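Local atomic coordinates of regulatory protein YycH-like domain-containing protein (Eubacterium rectale, PDB entry 5COZ), a protein that is of unknown function but is probably a secreted lipoprotein with a domain resembling the regulatory protein YycH. Residues 38-43 with 286-291; 149-154 with 186-191; 211-216 with 245-250. All blocks are in the same frame, centred on the assembly; numbering follows the deposited sequence.

Contact 1. Residues 38-43 with 286-291; sequences VVNDKL and KLKKYV
Leu43 and Lys288 carry the apolar part of this contact, their side chains crossing at about a right angle, with CD2 of Leu43 3.9 Å from CG of Lys288. The same methyl reaches CB of Leu287, one residue earlier on the helix. Lys288 has CG anti to its carbonyl carbon and an extended chain beyond, and this aliphatic rod runs past the 38-43 turn: CE of Lys288 lies 3.9 Å from CG1 of Val39, and its CG lies near ND2 of Asn40. Nearer the solvent, the exposed Lys42 chain runs roughly perpendicular to the Val291 side chain, CD of Lys42 standing only 3.4 Å from CG2 of Val291, closer than usual for two carbons.

The polar contribution across the contact is a water bridge: one water donates to Lys288 O and accepts a weak bond from Asn40 ND2. Asn40 otherwise serves its own turn. OD1 of Asn40 takes the backbone N of Lys42 in the carbonyl plane at 2.9 Å (N-H...O angle 156°), while Leu43 O accepts from both Val39 N and Asn40 N.

Val284 of the helix also touches Val39 and Leu43, and Ile296 of strand 295-311 touches Leu43 and Leu287, so the buried leucines lie between helix and sheet while Lys42 and Lys288 are exposed. The 38-43 segment thus combines an Asx turn at Asn40, a type I turn from Asn40 to Leu43, and a classic beta bulge of Val39 and Asn40 facing Leu43: a bulged beta hairpin packed against the C-terminal end of helix 276-288.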
loop_
_atom_site.group_PDB
_atom_site.type_symbol
_atom_site.label_atom_id
_atom_site.label_comp_id
_atom_site.label_asym_id
_atom_site.label_seq_id
_atom_site.Cartn_x
_atom_site.Cartn_y
_atom_site.Cartn_z
ATOM N N VAL A 38 13.198 -22.701 6.006
ATOM C CA VAL A 38 14.343 -22.643 5.128
ATOM C C VAL A 38 14.059 -23.548 3.937
ATOM O O VAL A 38 13.587 -24.668 4.125
ATOM C CB VAL A 38 15.604 -23.104 5.908
ATOM C CG1 VAL A 38 16.749 -23.467 4.965
ATOM C CG2 VAL A 38 16.029 -22.041 6.910
ATOM N N VAL A 39 14.321 -23.080 2.721
ATOM C CA VAL A 39 14.199 -23.941 1.545
ATOM C C VAL A 39 15.569 -24.552 1.270
ATOM O O VAL A 39 15.695 -25.771 1.152
ATOM C CB VAL A 39 13.628 -23.212 0.317
ATOM C CG1 VAL A 39 13.601 -24.135 -0.891
ATOM C CG2 VAL A 39 12.239 -22.664 0.628
ATOM N N ASN A 40 16.611 -23.705 1.184
ATOM C CA ASN A 40 17.985 -24.174 1.024
ATOM C C ASN A 40 18.896 -23.077 1.589
ATOM O O ASN A 40 18.363 -22.059 2.076
ATOM C CB ASN A 40 18.295 -24.574 -0.419
ATOM C CG ASN A 40 18.161 -23.472 -1.432
ATOM O OD1 ASN A 40 18.607 -22.339 -1.227
ATOM N ND2 ASN A 40 17.609 -23.796 -2.586
ATOM N N ASP A 41 20.225 -23.257 1.511
ATOM C CA ASP A 41 21.106 -22.283 2.175
ATOM C C ASP A 41 21.143 -20.899 1.489
ATOM O O ASP A 41 21.819 -20.004 1.998
ATOM C CB ASP A 41 22.524 -22.847 2.356
ATOM C CG ASP A 41 23.240 -23.246 1.085
ATOM O OD1 ASP A 41 22.771 -22.864 -0.008
ATOM O OD2 ASP A 41 24.267 -23.943 1.181
ATOM N N LYS A 42 20.402 -20.705 0.389
ATOM C CA LYS A 42 20.363 -19.394 -0.272
ATOM C C LYS A 42 18.924 -18.900 -0.441
ATOM O O LYS A 42 18.728 -17.849 -1.038
ATOM C CB LYS A 42 21.058 -19.474 -1.647
ATOM C CG LYS A 42 22.563 -19.766 -1.548
ATOM C CD LYS A 42 23.173 -19.641 -2.919
ATOM C CE LYS A 42 24.601 -20.091 -3.046
ATOM N NZ LYS A 42 25.286 -19.438 -4.193
ATOM N N LEU A 43 17.934 -19.613 0.127
ATOM C CA LEU A 43 16.527 -19.275 -0.031
ATOM C C LEU A 43 15.758 -19.592 1.224
ATOM O O LEU A 43 15.589 -20.752 1.617
ATOM C CB LEU A 43 15.978 -20.049 -1.254
ATOM C CG LEU A 43 14.483 -19.862 -1.649
ATOM C CD1 LEU A 43 14.090 -18.443 -1.820
ATOM C CD2 LEU A 43 14.181 -20.613 -2.947
ATOM N N LYS A 286 10.817 -20.988 -9.294
ATOM C CA LYS A 286 11.351 -19.864 -10.071
ATOM C C LYS A 286 12.570 -19.260 -9.376
ATOM O O LYS A 286 13.611 -19.062 -9.994
ATOM C CB LYS A 286 10.265 -18.786 -10.255
ATOM C CG LYS A 286 10.724 -17.537 -11.037
ATOM C CD LYS A 286 10.976 -16.314 -10.135
ATOM C CE LYS A 286 11.041 -15.035 -10.943
ATOM N NZ LYS A 286 11.492 -13.875 -10.122
ATOM N N LEU A 287 12.421 -18.935 -8.090
ATOM C CA LEU A 287 13.468 -18.266 -7.316
ATOM C C LEU A 287 14.724 -19.097 -7.219
ATOM O O LEU A 287 15.805 -18.527 -7.210
ATOM C CB LEU A 287 12.955 -17.898 -5.927
ATOM C CG LEU A 287 11.818 -16.840 -5.902
ATOM C CD1 LEU A 287 11.292 -16.639 -4.494
ATOM C CD2 LEU A 287 12.272 -15.512 -6.488
ATOM N N LYS A 288 14.608 -20.439 -7.226
ATOM C CA LYS A 288 15.800 -21.304 -7.200
ATOM C C LYS A 288 16.689 -21.063 -8.398
ATOM O O LYS A 288 17.898 -21.275 -8.284
ATOM C CB LYS A 288 15.398 -22.787 -7.151
ATOM C CG LYS A 288 14.936 -23.253 -5.776
ATOM C CD LYS A 288 14.512 -24.740 -5.889
ATOM C CE LYS A 288 14.108 -25.364 -4.588
ATOM N NZ LYS A 288 13.732 -26.803 -4.773
ATOM N N LYS A 289 16.112 -20.607 -9.523
ATOM C CA LYS A 289 16.841 -20.346 -10.777
ATOM C C LYS A 289 17.592 -19.020 -10.749
ATOM O O LYS A 289 18.413 -18.773 -11.650
ATOM C CB LYS A 289 15.862 -20.310 -11.962
ATOM C CG LYS A 289 15.113 -21.618 -12.233
ATOM C CD LYS A 289 14.120 -21.388 -13.369
ATOM C CE LYS A 289 13.305 -22.603 -13.725
ATOM N NZ LYS A 289 12.147 -22.769 -12.816
ATOM N N TYR A 290 17.260 -18.142 -9.790
ATOM C CA TYR A 290 17.849 -16.799 -9.725
ATOM C C TYR A 290 18.810 -16.672 -8.567
ATOM O O TYR A 290 19.260 -15.577 -8.245
ATOM C CB TYR A 290 16.748 -15.743 -9.657
ATOM C CG TYR A 290 16.027 -15.616 -10.983
ATOM C CD1 TYR A 290 16.549 -14.835 -12.012
ATOM C CD2 TYR A 290 14.873 -16.348 -11.243
ATOM C CE1 TYR A 290 15.913 -14.748 -13.253
ATOM C CE2 TYR A 290 14.214 -16.250 -12.470
ATOM C CZ TYR A 290 14.745 -15.461 -13.477
ATOM O OH TYR A 290 14.107 -15.377 -14.697
ATOM N N VAL A 291 19.196 -17.824 -8.033
ATOM C CA VAL A 291 20.147 -18.042 -6.954
ATOM C C VAL A 291 21.479 -17.282 -7.200
ATOM O O VAL A 291 22.029 -16.699 -6.258
ATOM C CB VAL A 291 20.346 -19.595 -6.815
ATOM C CG1 VAL A 291 21.071 -20.233 -8.014
ATOM C CG2 VAL A 291 20.984 -19.977 -5.506
HETATM O O HOH W 1 18.651 -22.952 -5.575
#

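Contact 2. Residues 149-154 with 186-191; sequences NDKDKF and KNELYV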
loop_
_atom_site.group_PDB
_atom_site.type_symbol
_atom_site.label_atom_id
_atom_site.label_comp_id
_atom_site.label_asym_id
_atom_site.label_seq_id
_atom_site.Cartn_x
_atom_site.Cartn_y
_atom_site.Cartn_z
ATOM N N ASN A 149 12.114 -1.187 0.351
ATOM C CA ASN A 149 11.051 -1.366 1.353
ATOM C C ASN A 149 11.484 -0.735 2.688
ATOM O O ASN A 149 11.340 -1.351 3.754
ATOM C CB ASN A 149 10.635 -2.831 1.528
ATOM C CG ASN A 149 9.287 -2.934 2.190
ATOM O OD1 ASN A 149 8.472 -1.993 2.089
ATOM N ND2 ASN A 149 9.002 -4.080 2.835
ATOM N N ASP A 150 11.973 0.512 2.578
ATOM C CA ASP A 150 12.507 1.279 3.701
ATOM C C ASP A 150 11.505 1.368 4.866
ATOM O O ASP A 150 11.934 1.339 6.027
ATOM C CB ASP A 150 12.918 2.685 3.226
ATOM C CG ASP A 150 14.077 2.711 2.237
ATOM O OD1 ASP A 150 15.171 2.207 2.586
ATOM O OD2 ASP A 150 13.908 3.287 1.137
ATOM N N LYS A 151 10.194 1.409 4.579
ATOM C CA LYS A 151 9.177 1.512 5.635
ATOM C C LYS A 151 9.221 0.382 6.648
ATOM O O LYS A 151 8.801 0.560 7.800
ATOM C CB LYS A 151 7.742 1.581 5.047
ATOM C CG LYS A 151 7.228 0.289 4.373
ATOM C CD LYS A 151 5.848 0.501 3.739
ATOM C CE LYS A 151 5.184 -0.833 3.374
ATOM N NZ LYS A 151 5.783 -1.409 2.156
ATOM N N ASP A 152 9.652 -0.800 6.232
ATOM C CA ASP A 152 9.596 -1.966 7.104
ATOM C C ASP A 152 10.303 -1.758 8.453
ATOM O O ASP A 152 9.822 -2.284 9.456
ATOM C CB ASP A 152 10.190 -3.186 6.396
ATOM C CG ASP A 152 10.019 -4.483 7.170
ATOM O OD1 ASP A 152 8.863 -4.895 7.386
ATOM O OD2 ASP A 152 11.043 -5.038 7.625
ATOM N N LYS A 153 11.381 -0.979 8.474
ATOM C CA LYS A 153 12.117 -0.776 9.736
ATOM C C LYS A 153 11.306 0.042 10.755
ATOM O O LYS A 153 11.629 0.011 11.956
ATOM C CB LYS A 153 13.491 -0.139 9.506
ATOM C CG LYS A 153 13.460 1.272 8.955
ATOM C CD LYS A 153 14.861 1.827 8.677
ATOM C CE LYS A 153 15.222 1.724 7.212
ATOM N NZ LYS A 153 16.464 2.476 6.895
ATOM N N PHE A 154 10.255 0.728 10.299
ATOM C CA PHE A 154 9.400 1.513 11.214
ATOM C C PHE A 154 8.156 0.731 11.693
ATOM O O PHE A 154 7.395 1.252 12.516
ATOM C CB PHE A 154 8.964 2.797 10.492
ATOM C CG PHE A 154 10.128 3.705 10.156
ATOM C CD1 PHE A 154 10.617 4.611 11.092
ATOM C CD2 PHE A 154 10.767 3.614 8.920
ATOM C CE1 PHE A 154 11.692 5.443 10.783
ATOM C CE2 PHE A 154 11.859 4.430 8.618
ATOM C CZ PHE A 154 12.316 5.343 9.549
ATOM N N LYS A 186 -7.470 -5.259 8.178
ATOM C CA LYS A 186 -6.057 -5.188 8.505
ATOM C C LYS A 186 -5.427 -3.924 7.920
ATOM O O LYS A 186 -5.564 -3.622 6.736
ATOM C CB LYS A 186 -5.300 -6.429 8.002
ATOM C CG LYS A 186 -3.784 -6.349 8.261
ATOM C CD LYS A 186 -3.051 -7.582 7.807
ATOM C CE LYS A 186 -1.553 -7.401 7.997
ATOM N NZ LYS A 186 -0.838 -8.726 7.845
ATOM N N ASN A 187 -4.732 -3.187 8.779
ATOM C CA ASN A 187 -3.937 -2.049 8.354
ATOM C C ASN A 187 -2.513 -2.285 8.875
ATOM O O ASN A 187 -2.263 -3.237 9.639
ATOM C CB ASN A 187 -4.541 -0.720 8.831
ATOM C CG ASN A 187 -4.912 -0.725 10.265
ATOM O OD1 ASN A 187 -4.043 -0.809 11.119
ATOM N ND2 ASN A 187 -6.220 -0.714 10.553
ATOM N N GLU A 188 -1.577 -1.505 8.380
ATOM C CA GLU A 188 -0.188 -1.566 8.803
ATOM C C GLU A 188 0.130 -0.281 9.540
ATOM O O GLU A 188 -0.284 0.797 9.113
ATOM C CB GLU A 188 0.756 -1.728 7.597
ATOM C CG GLU A 188 0.577 -3.070 6.905
ATOM C CD GLU A 188 1.323 -3.190 5.592
ATOM O OE1 GLU A 188 1.861 -2.172 5.091
ATOM O OE2 GLU A 188 1.334 -4.319 5.043
ATOM N N LEU A 189 0.867 -0.394 10.627
ATOM C CA LEU A 189 1.223 0.760 11.425
ATOM C C LEU A 189 2.738 0.957 11.444
ATOM O O LEU A 189 3.491 0.053 11.836
ATOM C CB LEU A 189 0.669 0.576 12.849
ATOM C CG LEU A 189 1.066 1.683 13.857
ATOM C CD1 LEU A 189 0.651 3.079 13.374
ATOM C CD2 LEU A 189 0.442 1.433 15.210
ATOM N N TYR A 190 3.160 2.197 11.150
ATOM C CA TYR A 190 4.563 2.606 11.164
ATOM C C TYR A 190 4.744 3.656 12.236
ATOM O O TYR A 190 3.912 4.562 12.381
ATOM C CB TYR A 190 4.954 3.133 9.756
ATOM C CG TYR A 190 4.738 2.058 8.708
ATOM C CD1 TYR A 190 5.686 1.063 8.505
ATOM C CD2 TYR A 190 3.529 1.956 8.026
ATOM C CE1 TYR A 190 5.445 -0.007 7.648
ATOM C CE2 TYR A 190 3.288 0.907 7.132
ATOM C CZ TYR A 190 4.243 -0.083 6.972
ATOM O OH TYR A 190 4.051 -1.134 6.118
ATOM N N VAL A 191 5.779 3.495 13.060
ATOM C CA VAL A 191 6.062 4.397 14.178
ATOM C C VAL A 191 7.210 5.323 13.805
ATOM O O VAL A 191 8.376 4.895 13.695
ATOM C CB VAL A 191 6.361 3.602 15.466
ATOM C CG1 VAL A 191 6.629 4.571 16.629
ATOM C CG2 VAL A 191 5.196 2.655 15.822
#
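Lys151 crosses the Tyr190 side chain obliquely and meets it with four carbons in turn. CB of Lys151 is 3.8 Å from CE1 of Tyr190, and CG approaches the same ring atom. CD of Lys151 reaches the phenol end, 3.4 Å from OH of Tyr190, and CE of Lys151 comes to 3.0 Å from that OH, a tight approach. There the lysine chain bends (chi4 -76°), and NZ of Lys151 donates to Asn149 OD1 at 2.8 Å, on a lone pair in the carbonyl plane. The ammonium therefore closes back on its own segment; Glu188 OE1 is 5.0 Å from NZ of Lys151, a separation at which the opposite charges may still attract without touching.

OH of Tyr190 donates to Glu188 OE1 over 2.6 Å, meeting it from above the carboxylate plane, while that oxygen lies at the edge of the tyrosine ring. The other carboxylate oxygen, OE2, forms a salt bridge with Arg227, so both ends of the group are held.

At the far end of the 3-10 segment, Phe154 O accepts from Val191 N in a nearly straight bond of 2.8 Å (175° at the hydrogen) and also receives the CA-H of Tyr190. CB of Phe154 touches CB of Tyr190, and the phenyl turns its edge to Val191 O, which is 3.4 Å from CD1 of Phe154.

The 3-10 segment 150-154 thus packs on strand 188-192, whose Glu188 and Tyr190 bond through their backbones to Phe215 and Val213 of strand 211-220; the rings of Tyr190 and Phe215 also meet, and Lys151 touches Phe215.

Contact 3. Residues 211-216 with 245-250; sequences TYVFFM and VIAMDE
Val213 faces Ala247 as a non-hydrogen-bonded pair in an antiparallel beta sheet, where strands 211-216 and 245-249 run at 163° to each other with axes 4.6 Å apart. Hydrogen-bonded pairs Tyr212-Met248 and Phe214-Ile246 each exchange two backbone bonds; that from Phe214 N to Ile246 O is the straightest at 171°.

Apolar side chains pack closely round Val213, Val245, Ala247 and Ile246. On the face of Val213, Phe215, Val245 and Ala247, CG1 of Val213 meets CG1 of Val245 at 3.6 Å, and CG2 of Val213 meets CB of Ala247. The Phe215 ring lies alongside Val245, CE1 approaching CG2. Elsewhere, in the conformers given, the selenomethionine Met216 brings SE to 3.5 Å from CD1 of Ile246, and CE of the selenomethionine Met248 lies 4.2 Å from CD1 of Phe214. The Phe214 ring has Ile246 O in plane at its edge. Helix 165-178 covers this side, its Ala168 touching Tyr212, Phe214 and Met248.

By contrast, Thr211 and Asp249 form a buried but hydrated polar pair. Their side chains lie side by side, pointing the same way, yet approach no nearer than 3.9 Å, from OG1 of Thr211 to CB of Asp249; the hydroxyl also bonds Asn209 O, and Asp249 OD1 takes Lys251 N. A single water spans the pair, donating to Thr211 OG1 and Asp249 OD2, each at 2.9 Å.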
loop_
_atom_site.group_PDB
_atom_site.type_symbol
_atom_site.label_atom_id
_atom_site.label_comp_id
_atom_site.label_asym_id
_atom_site.label_seq_id
_atom_site.Cartn_x
_atom_site.Cartn_y
_atom_site.Cartn_z
ATOM N N THR A 211 5.138 10.626 15.290
ATOM C CA THR A 211 3.976 10.467 14.419
ATOM C C THR A 211 3.683 8.999 14.180
ATOM O O THR A 211 4.610 8.206 13.969
ATOM C CB THR A 211 4.314 11.163 13.070
ATOM O OG1 THR A 211 4.587 12.556 13.299
ATOM C CG2 THR A 211 3.205 11.050 12.029
ATOM N N TYR A 212 2.403 8.625 14.234
ATOM C CA TYR A 212 1.979 7.302 13.782
ATOM C C TYR A 212 1.586 7.407 12.320
ATOM O O TYR A 212 0.911 8.378 11.965
ATOM C CB TYR A 212 0.725 6.837 14.528
ATOM C CG TYR A 212 0.894 6.410 15.957
ATOM C CD1 TYR A 212 1.680 5.302 16.288
ATOM C CD2 TYR A 212 0.190 7.040 16.972
ATOM C CE1 TYR A 212 1.772 4.853 17.599
ATOM C CE2 TYR A 212 0.251 6.580 18.285
ATOM C CZ TYR A 212 1.037 5.479 18.594
ATOM O OH TYR A 212 1.109 5.045 19.902
ATOM N N VAL A 213 1.928 6.431 11.489
ATOM C CA VAL A 213 1.479 6.404 10.096
ATOM C C VAL A 213 0.761 5.096 9.856
ATOM O O VAL A 213 1.375 4.028 9.965
ATOM C CB VAL A 213 2.631 6.583 9.084
ATOM C CG1 VAL A 213 2.135 6.403 7.635
ATOM C CG2 VAL A 213 3.294 7.949 9.242
ATOM N N PHE A 214 -0.524 5.170 9.512
ATOM C CA PHE A 214 -1.245 3.974 9.110
ATOM C C PHE A 214 -1.319 3.870 7.628
ATOM O O PHE A 214 -1.551 4.869 6.947
ATOM C CB PHE A 214 -2.692 4.003 9.624
ATOM C CG PHE A 214 -2.746 3.780 11.107
ATOM C CD1 PHE A 214 -2.659 4.851 11.996
ATOM C CD2 PHE A 214 -2.961 2.511 11.619
ATOM C CE1 PHE A 214 -2.722 4.635 13.381
ATOM C CE2 PHE A 214 -2.996 2.290 13.002
ATOM C CZ PHE A 214 -2.884 3.357 13.870
ATOM N N PHE A 215 -1.174 2.640 7.127
ATOM C CA PHE A 215 -1.515 2.295 5.762
ATOM C C PHE A 215 -2.772 1.495 5.826
ATOM O O PHE A 215 -2.791 0.439 6.437
ATOM C CB PHE A 215 -0.439 1.464 5.017
ATOM C CG PHE A 215 0.789 2.157 4.499
ATOM C CD1 PHE A 215 1.118 3.452 4.911
ATOM C CD2 PHE A 215 1.621 1.521 3.589
ATOM C CE1 PHE A 215 2.307 4.066 4.459
ATOM C CE2 PHE A 215 2.778 2.151 3.107
ATOM C CZ PHE A 215 3.108 3.413 3.538
HETATM N N MSE A 216 -3.822 2.018 5.199
HETATM C CA MSE A 216 -5.078 1.278 5.048
HETATM C C MSE A 216 -5.228 0.940 3.592
HETATM O O MSE A 216 -4.628 1.582 2.737
HETATM C CB MSE A 216 -6.261 2.062 5.568
HETATM C CG MSE A 216 -5.931 2.655 6.912
HETATM SE SE MSE A 216 -7.334 3.725 7.581
HETATM C CE MSE A 216 -8.084 2.501 8.415
ATOM N N VAL A 245 -2.909 6.618 3.206
ATOM C CA VAL A 245 -1.945 6.939 4.252
ATOM C C VAL A 245 -2.562 7.940 5.223
ATOM O O VAL A 245 -3.004 8.999 4.793
ATOM C CB VAL A 245 -0.631 7.467 3.652
ATOM C CG1 VAL A 245 0.406 7.678 4.768
ATOM C CG2 VAL A 245 -0.072 6.497 2.603
ATOM N N ILE A 246 -2.660 7.569 6.501
ATOM C CA ILE A 246 -3.208 8.466 7.521
ATOM C C ILE A 246 -2.198 8.563 8.626
ATOM O O ILE A 246 -1.899 7.564 9.288
ATOM C CB ILE A 246 -4.565 7.955 8.052
ATOM C CG1 ILE A 246 -5.529 7.561 6.878
ATOM C CG2 ILE A 246 -5.184 9.028 8.993
ATOM C CD1 ILE A 246 -7.025 7.185 7.329
ATOM N N ALA A 247 -1.649 9.758 8.818
ATOM C CA ALA A 247 -0.667 9.958 9.891
ATOM C C ALA A 247 -1.226 10.860 10.952
ATOM O O ALA A 247 -2.056 11.729 10.640
ATOM C CB ALA A 247 0.610 10.554 9.340
HETATM N N MSE A 248 -0.754 10.693 12.194
HETATM C CA MSE A 248 -1.197 11.569 13.274
HETATM C C MSE A 248 -0.097 11.792 14.290
HETATM O O MSE A 248 0.732 10.910 14.531
HETATM C CB MSE A 248 -2.440 11.019 13.965
HETATM C CG MSE A 248 -2.237 9.636 14.521
HETATM SE SE MSE A 248 -3.898 8.741 14.897
HETATM C CE MSE A 248 -4.557 8.413 13.172
ATOM N N ASP A 249 -0.071 12.986 14.848
ATOM C CA ASP A 249 0.889 13.376 15.864
ATOM C C ASP A 249 0.064 13.856 17.063
ATOM O O ASP A 249 -1.158 13.663 17.085
ATOM C CB ASP A 249 1.875 14.421 15.317
ATOM C CG ASP A 249 1.242 15.668 14.721
ATOM O OD1 ASP A 249 0.113 16.039 15.156
ATOM O OD2 ASP A 249 1.890 16.305 13.864
ATOM N N GLU A 250 0.704 14.494 18.059
ATOM C CA GLU A 250 -0.009 14.938 19.261
ATOM C C GLU A 250 -1.101 15.989 18.965
ATOM O O GLU A 250 -1.974 16.209 19.818
ATOM C CB GLU A 250 1.002 15.469 20.293
ATOM C CG GLU A 250 1.713 16.741 19.850
ATOM C CD GLU A 250 2.638 17.370 20.876
ATOM O OE1 GLU A 250 3.011 16.687 21.858
ATOM O OE2 GLU A 250 3.026 18.540 20.667
HETATM O O HOH W 2 3.044 14.558 11.902
#

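In the fold
From the N terminus, the turn of residues 38-43 comes first, but its partner, the end of helix 276-288, follows only 243 residues later. Contact 1 therefore closes a long loop within which contacts 2 and 3 are nested. These two lie in series: 149-154 meets 186-191 before 211-216 opens toward 245-250. Their centres are about 10 Å apart, and they join directly, because strands 188-192 and 211-220 are neighbours in the antiparallel sheet. Contact 1 belongs instead to the mixed sheet and its helix, on the opposite side of the chain's centre from contact 3, with centres about 36 Å apart.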